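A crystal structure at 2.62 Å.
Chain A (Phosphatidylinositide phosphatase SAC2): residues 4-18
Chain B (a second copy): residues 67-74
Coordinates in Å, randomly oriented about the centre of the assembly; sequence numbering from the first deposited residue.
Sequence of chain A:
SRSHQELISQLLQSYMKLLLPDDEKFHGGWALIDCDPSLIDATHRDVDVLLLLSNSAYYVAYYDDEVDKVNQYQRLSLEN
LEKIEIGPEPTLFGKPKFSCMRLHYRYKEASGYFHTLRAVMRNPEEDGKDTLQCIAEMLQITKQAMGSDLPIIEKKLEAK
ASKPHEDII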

ATOM      1  N   HIS A   4      17.909 -18.410  35.789  1.00110.18           N
ATOM      2  CA  HIS A   4      18.387 -17.590  34.677  1.00105.28           C
ATOM      3  C   HIS A   4      17.196 -16.952  33.974  1.00102.29           C
ATOM      4  O   HIS A   4      17.253 -15.789  33.577  1.00 96.66           O
ATOM      5  CB  HIS A   4      19.191 -18.438  33.685  1.00110.23           C
ATOM      6  CG  HIS A   4      20.116 -17.648  32.807  1.00107.80           C
ATOM      7  ND1 HIS A   4      19.886 -16.333  32.460  1.00101.77           N
ATOM      8  CD2 HIS A   4      21.261 -18.005  32.177  1.00112.13           C
ATOM      9  CE1 HIS A   4      20.858 -15.909  31.674  1.00102.88           C
ATOM     10  NE2 HIS A   4      21.704 -16.904  31.484  1.00109.58           N
ATOM     11  N   GLN A   5      16.117 -17.722  33.847  1.00107.29           N
ATOM     12  CA  GLN A   5      14.891 -17.258  33.209  1.00106.54           C
ATOM     13  C   GLN A   5      14.187 -16.173  34.021  1.00101.43           C
ATOM     14  O   GLN A   5      13.690 -15.194  33.457  1.00 96.86           O
ATOM     15  CB  GLN A   5      13.941 -18.433  32.948  1.00116.07           C
ATOM     16  CG  GLN A   5      12.794 -18.124  31.991  1.00117.99           C
ATOM     17  CD  GLN A   5      13.264 -17.850  30.572  1.00117.14           C
ATOM     18  OE1 GLN A   5      13.080 -18.671  29.676  1.00125.63           O
ATOM     19  NE2 GLN A   5      13.883 -16.696  30.365  1.00108.49           N
ATOM     20  N   GLU A   6      14.152 -16.348  35.343  1.00103.29           N
ATOM     21  CA  GLU A   6      13.502 -15.383  36.232  1.00100.89           C
ATOM     22  C   GLU A   6      14.143 -13.996  36.201  1.00 92.60           C
ATOM     23  O   GLU A   6      13.440 -12.981  36.221  1.00 89.36           O
ATOM     24  CB  GLU A   6      13.428 -15.915  37.664  1.00107.06           C
ATOM     25  CG  GLU A   6      12.102 -16.590  37.997  1.00116.48           C
ATOM     26  CD  GLU A   6      10.908 -15.670  37.782  1.00115.88           C
ATOM     27  OE1 GLU A   6      10.045 -16.003  36.941  1.00119.77           O
ATOM     28  OE2 GLU A   6      10.840 -14.607  38.440  1.00112.48           O
ATOM     29  N   LEU A   7      15.473 -13.965  36.139  1.00 90.35           N
ATOM     30  CA  LEU A   7      16.220 -12.713  36.040  1.00 84.75           C
ATOM     31  C   LEU A   7      15.967 -11.990  34.717  1.00 80.50           C
ATOM     32  O   LEU A   7      15.821 -10.767  34.699  1.00 76.50           O
ATOM     33  CB  LEU A   7      17.720 -12.963  36.236  1.00 85.98           C
ATOM     34  CG  LEU A   7      18.686 -11.777  36.126  1.00 82.87           C
ATOM     35  CD1 LEU A   7      18.327 -10.667  37.103  1.00 81.28           C
ATOM     36  CD2 LEU A   7      20.115 -12.239  36.346  1.00 86.36           C
ATOM     37  N   ILE A   8      15.917 -12.751  33.623  1.00 82.70           N
ATOM     38  CA  ILE A   8      15.689 -12.194  32.285  1.00 80.76           C
ATOM     39  C   ILE A   8      14.303 -11.557  32.184  1.00 78.83           C
ATOM     40  O   ILE A   8      14.157 -10.465  31.635  1.00 74.86           O
ATOM     41  CB  ILE A   8      15.888 -13.260  31.170  1.00 86.13           C
ATOM     42  CG1 ILE A   8      17.354 -13.694  31.099  1.00 88.63           C
ATOM     43  CG2 ILE A   8      15.450 -12.721  29.814  1.00 85.60           C
ATOM     44  CD1 ILE A   8      17.605 -14.944  30.274  1.00 95.92           C
ATOM     45  N   SER A   9      13.300 -12.241  32.730  1.00 83.08           N
ATOM     46  CA  SER A   9      11.928 -11.735  32.764  1.00 83.55           C
ATOM     47  C   SER A   9      11.813 -10.471  33.612  1.00 79.32           C
ATOM     48  O   SER A   9      11.122  -9.523  33.233  1.00 76.57           O
ATOM     49  CB  SER A   9      10.974 -12.807  33.294  1.00 91.28           C
ATOM     50  OG  SER A   9      10.990 -13.955  32.466  1.00 97.15           O
ATOM     51  N   GLN A  10      12.495 -10.469  34.755  1.00 80.17           N
ATOM     52  CA  GLN A  10      12.508  -9.325  35.661  1.00 78.60           C
ATOM     53  C   GLN A  10      13.134  -8.099  34.996  1.00 73.24           C
ATOM     54  O   GLN A  10      12.555  -7.012  35.024  1.00 71.01           O
ATOM     55  CB  GLN A  10      13.257  -9.674  36.948  1.00 82.06           C
ATOM     56  CG  GLN A  10      12.910  -8.792  38.143  1.00 84.61           C
ATOM     57  CD  GLN A  10      11.842  -9.395  39.043  1.00 92.29           C
ATOM     58  OE1 GLN A  10      12.089  -9.652  40.221  1.00 98.06           O
ATOM     59  NE2 GLN A  10      10.654  -9.623  38.494  1.00 93.74           N
ATOM     60  N   LEU A  11      14.309  -8.289  34.392  1.00 72.68           N
ATOM     61  CA  LEU A  11      15.002  -7.231  33.656  1.00 70.16           C
ATOM     62  C   LEU A  11      14.111  -6.601  32.599  1.00 67.99           C
ATOM     63  O   LEU A  11      14.137  -5.387  32.398  1.00 65.54           O
ATOM     64  CB  LEU A  11      16.261  -7.777  32.982  1.00 71.85           C
ATOM     65  CG  LEU A  11      17.601  -7.633  33.703  1.00 74.30           C
ATOM     66  CD1 LEU A  11      18.610  -8.587  33.100  1.00 77.96           C
ATOM     67  CD2 LEU A  11      18.115  -6.202  33.637  1.00 73.72           C
ATOM     68  N   LEU A  12      13.320  -7.444  31.939  1.00 70.35           N
ATOM     69  CA  LEU A  12      12.457  -7.026  30.847  1.00 70.16           C
ATOM     70  C   LEU A  12      11.326  -6.115  31.316  1.00 68.97           C
ATOM     71  O   LEU A  12      11.119  -5.046  30.740  1.00 66.25           O
ATOM     72  CB  LEU A  12      11.882  -8.252  30.131  1.00 74.72           C
ATOM     73  CG  LEU A  12      11.963  -8.314  28.605  1.00 76.38           C
ATOM     74  CD1 LEU A  12      11.163  -9.493  28.113  1.00 82.98           C
ATOM     75  CD2 LEU A  12      11.481  -7.045  27.937  1.00 72.87           C
ATOM     76  N   GLN A  13      10.603  -6.536  32.354  1.00 72.62           N
ATOM     77  CA  GLN A  13       9.485  -5.748  32.880  1.00 73.96           C
ATOM     78  C   GLN A  13       9.968  -4.432  33.485  1.00 71.53           C
ATOM     79  O   GLN A  13       9.327  -3.394  33.307  1.00 70.13           O
ATOM     80  CB  GLN A  13       8.624  -6.561  33.869  1.00 80.26           C
ATOM     81  CG  GLN A  13       9.251  -6.872  35.232  1.00 83.45           C
ATOM     82  CD  GLN A  13       8.963  -5.809  36.292  1.00 85.27           C
ATOM     83  OE1 GLN A  13       8.141  -4.912  36.089  1.00 84.68           O
ATOM     84  NE2 GLN A  13       9.637  -5.918  37.433  1.00 88.11           N
ATOM     85  N   SER A  14      11.108  -4.489  34.174  1.00 72.58           N
ATOM     86  CA  SER A  14      11.744  -3.313  34.764  1.00 72.75           C
ATOM     87  C   SER A  14      12.124  -2.295  33.692  1.00 69.67           C
ATOM     88  O   SER A  14      11.900  -1.096  33.855  1.00 69.26           O
ATOM     89  CB  SER A  14      12.979  -3.733  35.565  1.00 75.25           C
ATOM     90  OG  SER A  14      13.592  -2.620  36.187  1.00 77.06           O
ATOM     91  N   TYR A  15      12.686  -2.796  32.595  1.00 69.32           N
ATOM     92  CA  TYR A  15      13.086  -1.978  31.452  1.00 68.68           C
ATOM     93  C   TYR A  15      11.921  -1.208  30.834  1.00 66.97           C
ATOM     94  O   TYR A  15      12.009   0.006  30.637  1.00 66.28           O
ATOM     95  CB  TYR A  15      13.740  -2.863  30.390  1.00 70.18           C
ATOM     96  CG  TYR A  15      14.031  -2.172  29.075  1.00 71.64           C
ATOM     97  CD1 TYR A  15      14.728  -0.969  29.032  1.00 73.37           C
ATOM     98  CD2 TYR A  15      13.600  -2.721  27.875  1.00 73.60           C
ATOM     99  CE1 TYR A  15      15.000  -0.340  27.832  1.00 75.70           C
ATOM    100  CE2 TYR A  15      13.866  -2.099  26.666  1.00 76.13           C
ATOM    101  CZ  TYR A  15      14.566  -0.909  26.652  1.00 77.12           C
ATOM    102  OH  TYR A  15      14.829  -0.287  25.455  1.00 81.17           O
HETATM  103  N   MSE A  16      10.840  -1.924  30.534  1.00 67.69           N
HETATM  104  CA  MSE A  16       9.657  -1.344  29.902  1.00 67.39           C
HETATM  105  C   MSE A  16       8.981  -0.318  30.816  1.00 66.58           C
HETATM  106  O   MSE A  16       8.292   0.587  30.344  1.00 65.77           O
HETATM  107  CB  MSE A  16       8.674  -2.455  29.523  1.00 70.75           C
HETATM  108  CG  MSE A  16       8.051  -2.316  28.136  1.00 74.14           C
HETATM  109 SE   MSE A  16       9.324  -2.370  26.633  1.00 80.81          SE
HETATM  110  CE  MSE A  16      10.470  -3.826  27.207  1.00 81.45           C
ATOM    111  N   LYS A  17       9.202  -0.467  32.120  1.00 67.80           N
ATOM    112  CA  LYS A  17       8.655   0.436  33.123  1.00 69.18           C
ATOM    113  C   LYS A  17       9.491   1.712  33.243  1.00 68.00           C
ATOM    114  O   LYS A  17       8.950   2.801  33.466  1.00 69.05           O
ATOM    115  CB  LYS A  17       8.559  -0.291  34.469  1.00 73.90           C
ATOM    116  CG  LYS A  17       7.796   0.445  35.558  1.00 79.26           C
ATOM    117  CD  LYS A  17       8.746   1.059  36.576  1.00 83.22           C
ATOM    118  CE  LYS A  17       8.005   1.459  37.841  1.00 91.28           C
ATOM    119  NZ  LYS A  17       8.952   1.817  38.928  1.00 96.88           N
ATOM    120  N   LEU A  18      10.807   1.569  33.095  1.00 66.79           N
ATOM    121  CA  LEU A  18      11.730   2.700  33.173  1.00 67.47           C
ATOM    122  C   LEU A  18      11.744   3.520  31.884  1.00 64.85           C
ATOM    123  O   LEU A  18      11.892   4.742  31.920  1.00 66.78           O
ATOM    124  CB  LEU A  18      13.147   2.210  33.487  1.00 69.94           C
ATOM    125  CG  LEU A  18      13.473   1.820  34.928  1.00 73.85           C
ATOM    126  CD1 LEU A  18      14.587   0.780  34.960  1.00 74.73           C
ATOM    127  CD2 LEU A  18      13.844   3.046  35.748  1.00 79.24           C
TER
ATOM    128  N   VAL B  67      -1.025  -7.926  37.622  1.00111.97           N
ATOM    129  CA  VAL B  67       0.187  -7.238  38.063  1.00111.62           C
ATOM    130  C   VAL B  67       1.153  -7.018  36.891  1.00104.61           C
ATOM    131  O   VAL B  67       1.019  -7.643  35.834  1.00100.48           O
ATOM    132  CB  VAL B  67       0.865  -7.987  39.255  1.00116.58           C
ATOM    133  CG1 VAL B  67       1.681  -9.180  38.773  1.00113.89           C
ATOM    134  CG2 VAL B  67       1.724  -7.039  40.085  1.00119.45           C
ATOM    135  N   ASP B  68       2.109  -6.115  37.087  1.00102.55           N
ATOM    136  CA  ASP B  68       3.121  -5.821  36.082  1.00 96.78           C
ATOM    137  C   ASP B  68       4.323  -6.759  36.228  1.00 95.13           C
ATOM    138  O   ASP B  68       5.280  -6.453  36.946  1.00 97.03           O
ATOM    139  CB  ASP B  68       3.553  -4.348  36.179  1.00 97.52           C
ATOM    140  CG  ASP B  68       4.549  -3.948  35.097  1.00 92.87           C
ATOM    141  OD1 ASP B  68       4.559  -4.571  34.010  1.00 88.78           O
ATOM    142  OD2 ASP B  68       5.321  -2.996  35.338  1.00 94.16           O
ATOM    143  N   LYS B  69       4.249  -7.910  35.560  1.00 91.96           N
ATOM    144  CA  LYS B  69       5.376  -8.844  35.469  1.00 90.08           C
ATOM    145  C   LYS B  69       5.234  -9.802  34.287  1.00 85.60           C
ATOM    146  O   LYS B  69       4.135 -10.006  33.765  1.00 84.70           O
ATOM    147  CB  LYS B  69       5.580  -9.619  36.778  1.00 95.61           C
ATOM    148  CG  LYS B  69       4.607 -10.758  37.036  1.00 98.58           C
ATOM    149  CD  LYS B  69       5.050 -11.548  38.257  1.00104.99           C
ATOM    150  CE  LYS B  69       4.053 -12.630  38.628  1.00108.96           C
ATOM    151  NZ  LYS B  69       4.415 -13.254  39.931  1.00115.70           N
ATOM    152  N   VAL B  70       6.362 -10.380  33.880  1.00 82.97           N
ATOM    153  CA  VAL B  70       6.420 -11.314  32.759  1.00 78.92           C
ATOM    154  C   VAL B  70       6.222 -12.746  33.257  1.00 81.41           C
ATOM    155  O   VAL B  70       6.983 -13.236  34.094  1.00 84.72           O
ATOM    156  CB  VAL B  70       7.757 -11.169  31.980  1.00 76.16           C
ATOM    157  CG1 VAL B  70       7.894 -12.237  30.904  1.00 74.39           C
ATOM    158  CG2 VAL B  70       7.865  -9.780  31.363  1.00 73.02           C
ATOM    159  N   ASN B  71       5.187 -13.405  32.743  1.00 79.90           N
ATOM    160  CA  ASN B  71       4.872 -14.782  33.120  1.00 82.38           C
ATOM    161  C   ASN B  71       5.622 -15.823  32.290  1.00 80.44           C
ATOM    162  O   ASN B  71       6.086 -16.831  32.824  1.00 84.12           O
ATOM    163  CB  ASN B  71       3.363 -15.033  33.028  1.00 83.51           C
ATOM    164  CG  ASN B  71       2.591 -14.477  34.220  1.00 87.78           C
ATOM    165  OD1 ASN B  71       1.361 -14.509  34.235  1.00 89.59           O
ATOM    166  ND2 ASN B  71       3.306 -13.976  35.223  1.00 90.53           N
ATOM    167  N   GLN B  72       5.733 -15.564  30.989  1.00 74.82           N
ATOM    168  CA  GLN B  72       6.350 -16.489  30.038  1.00 72.89           C
ATOM    169  C   GLN B  72       7.228 -15.719  29.048  1.00 67.87           C
ATOM    170  O   GLN B  72       6.834 -14.666  28.549  1.00 64.55           O
ATOM    171  CB  GLN B  72       5.264 -17.300  29.313  1.00 72.78           C
ATOM    172  CG  GLN B  72       5.734 -18.076  28.088  1.00 72.04           C
ATOM    173  CD  GLN B  72       4.653 -18.972  27.506  1.00 73.59           C
ATOM    174  OE1 GLN B  72       4.403 -20.068  28.010  1.00 77.88           O
ATOM    175  NE2 GLN B  72       4.018 -18.515  26.429  1.00 70.22           N
ATOM    176  N   TYR B  73       8.418 -16.250  28.776  1.00 67.56           N
ATOM    177  CA  TYR B  73       9.414 -15.567  27.949  1.00 63.70           C
ATOM    178  C   TYR B  73      10.098 -16.543  26.991  1.00 63.88           C
ATOM    179  O   TYR B  73      10.382 -17.687  27.358  1.00 67.62           O
ATOM    180  CB  TYR B  73      10.448 -14.870  28.846  1.00 64.96           C
ATOM    181  CG  TYR B  73      11.677 -14.353  28.132  1.00 62.89           C
ATOM    182  CD1 TYR B  73      12.752 -15.197  27.856  1.00 64.93           C
ATOM    183  CD2 TYR B  73      11.773 -13.019  27.741  1.00 59.54           C
ATOM    184  CE1 TYR B  73      13.883 -14.734  27.201  1.00 64.13           C
ATOM    185  CE2 TYR B  73      12.907 -12.541  27.082  1.00 58.62           C
ATOM    186  CZ  TYR B  73      13.956 -13.410  26.818  1.00 61.13           C
ATOM    187  OH  TYR B  73      15.083 -12.961  26.174  1.00 61.39           O
ATOM    188  N   GLN B  74      10.366 -16.083  25.769  1.00 60.07           N
ATOM    189  CA  GLN B  74      11.020 -16.914  24.754  1.00 60.46           C
ATOM    190  C   GLN B  74      11.895 -16.118  23.797  1.00 57.92           C
ATOM    191  O   GLN B  74      11.427 -15.176  23.160  1.00 54.48           O
ATOM    192  CB  GLN B  74       9.982 -17.681  23.927  1.00 59.80           C
ATOM    193  CG  GLN B  74       9.455 -18.949  24.559  1.00 63.16           C
ATOM    194  CD  GLN B  74       8.323 -19.557  23.759  1.00 62.65           C
ATOM    195  OE1 GLN B  74       7.579 -18.848  23.086  1.00 59.38           O
ATOM    196  NE2 GLN B  74       8.184 -20.873  23.829  1.00 66.54           N
TER

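The helix of chain A, residues 4-18, crosses the strand 72-74 of chain B almost at right angles (97° between their N-to-C directions), with the axes 9.1 Å apart at closest approach. The two stretches bury 504 Å² between them, and Tyr B73 contributes the largest share.

Tyr B73 points its CA-to-CB bond toward the helix; chi1 at 169° (t) places the ring among the helix side chains, and chi2 at -83° sets the tilt of its plane. Ile A8, with chi1 m, places CG2 over one face of that ring: CG2 lies 3.7 Å from the ring centroid, 23° off the normal, and 3.4 Å from Tyr B73 CZ, a CH-pi contact. Leu A12 approaches differently, its CD1 near the ring plane and 3.6 Å from Tyr B73 CD2; its chi1 of -131° falls between wells. Gln A5 starts sideways, but chi1 t and chi2 p bring its end nearer, so that NE2 comes within 3.1 Å of Tyr B73 CD1.

Ser A9 takes chi1 m, and its OG donates a hydrogen bond to Gln A5 O one turn earlier (3.1 Å). The hydroxyl is thus satisfied within the helix, while OG still packs 3.8 Å from Tyr B73 CB. This small residue also marks a close backbone approach, with Ser A9 CA 5.5 Å from Val B70 CA and the two CB atoms 3.8 Å apart. Val B70, chi1 t, sets CG2 3.8 Å from Ser A9 O and 4.1 Å from Gln A13 CB.

At the more polar end, Gln A13 (chi1 p) extends to Asp B68. The modelled amide is probably turned over, so its polar contacts remain open. Lys A17 skirts the same aspartate through its aliphatic part, CG lying 4.2 Å from Asp B68 OD2, while its end leads away.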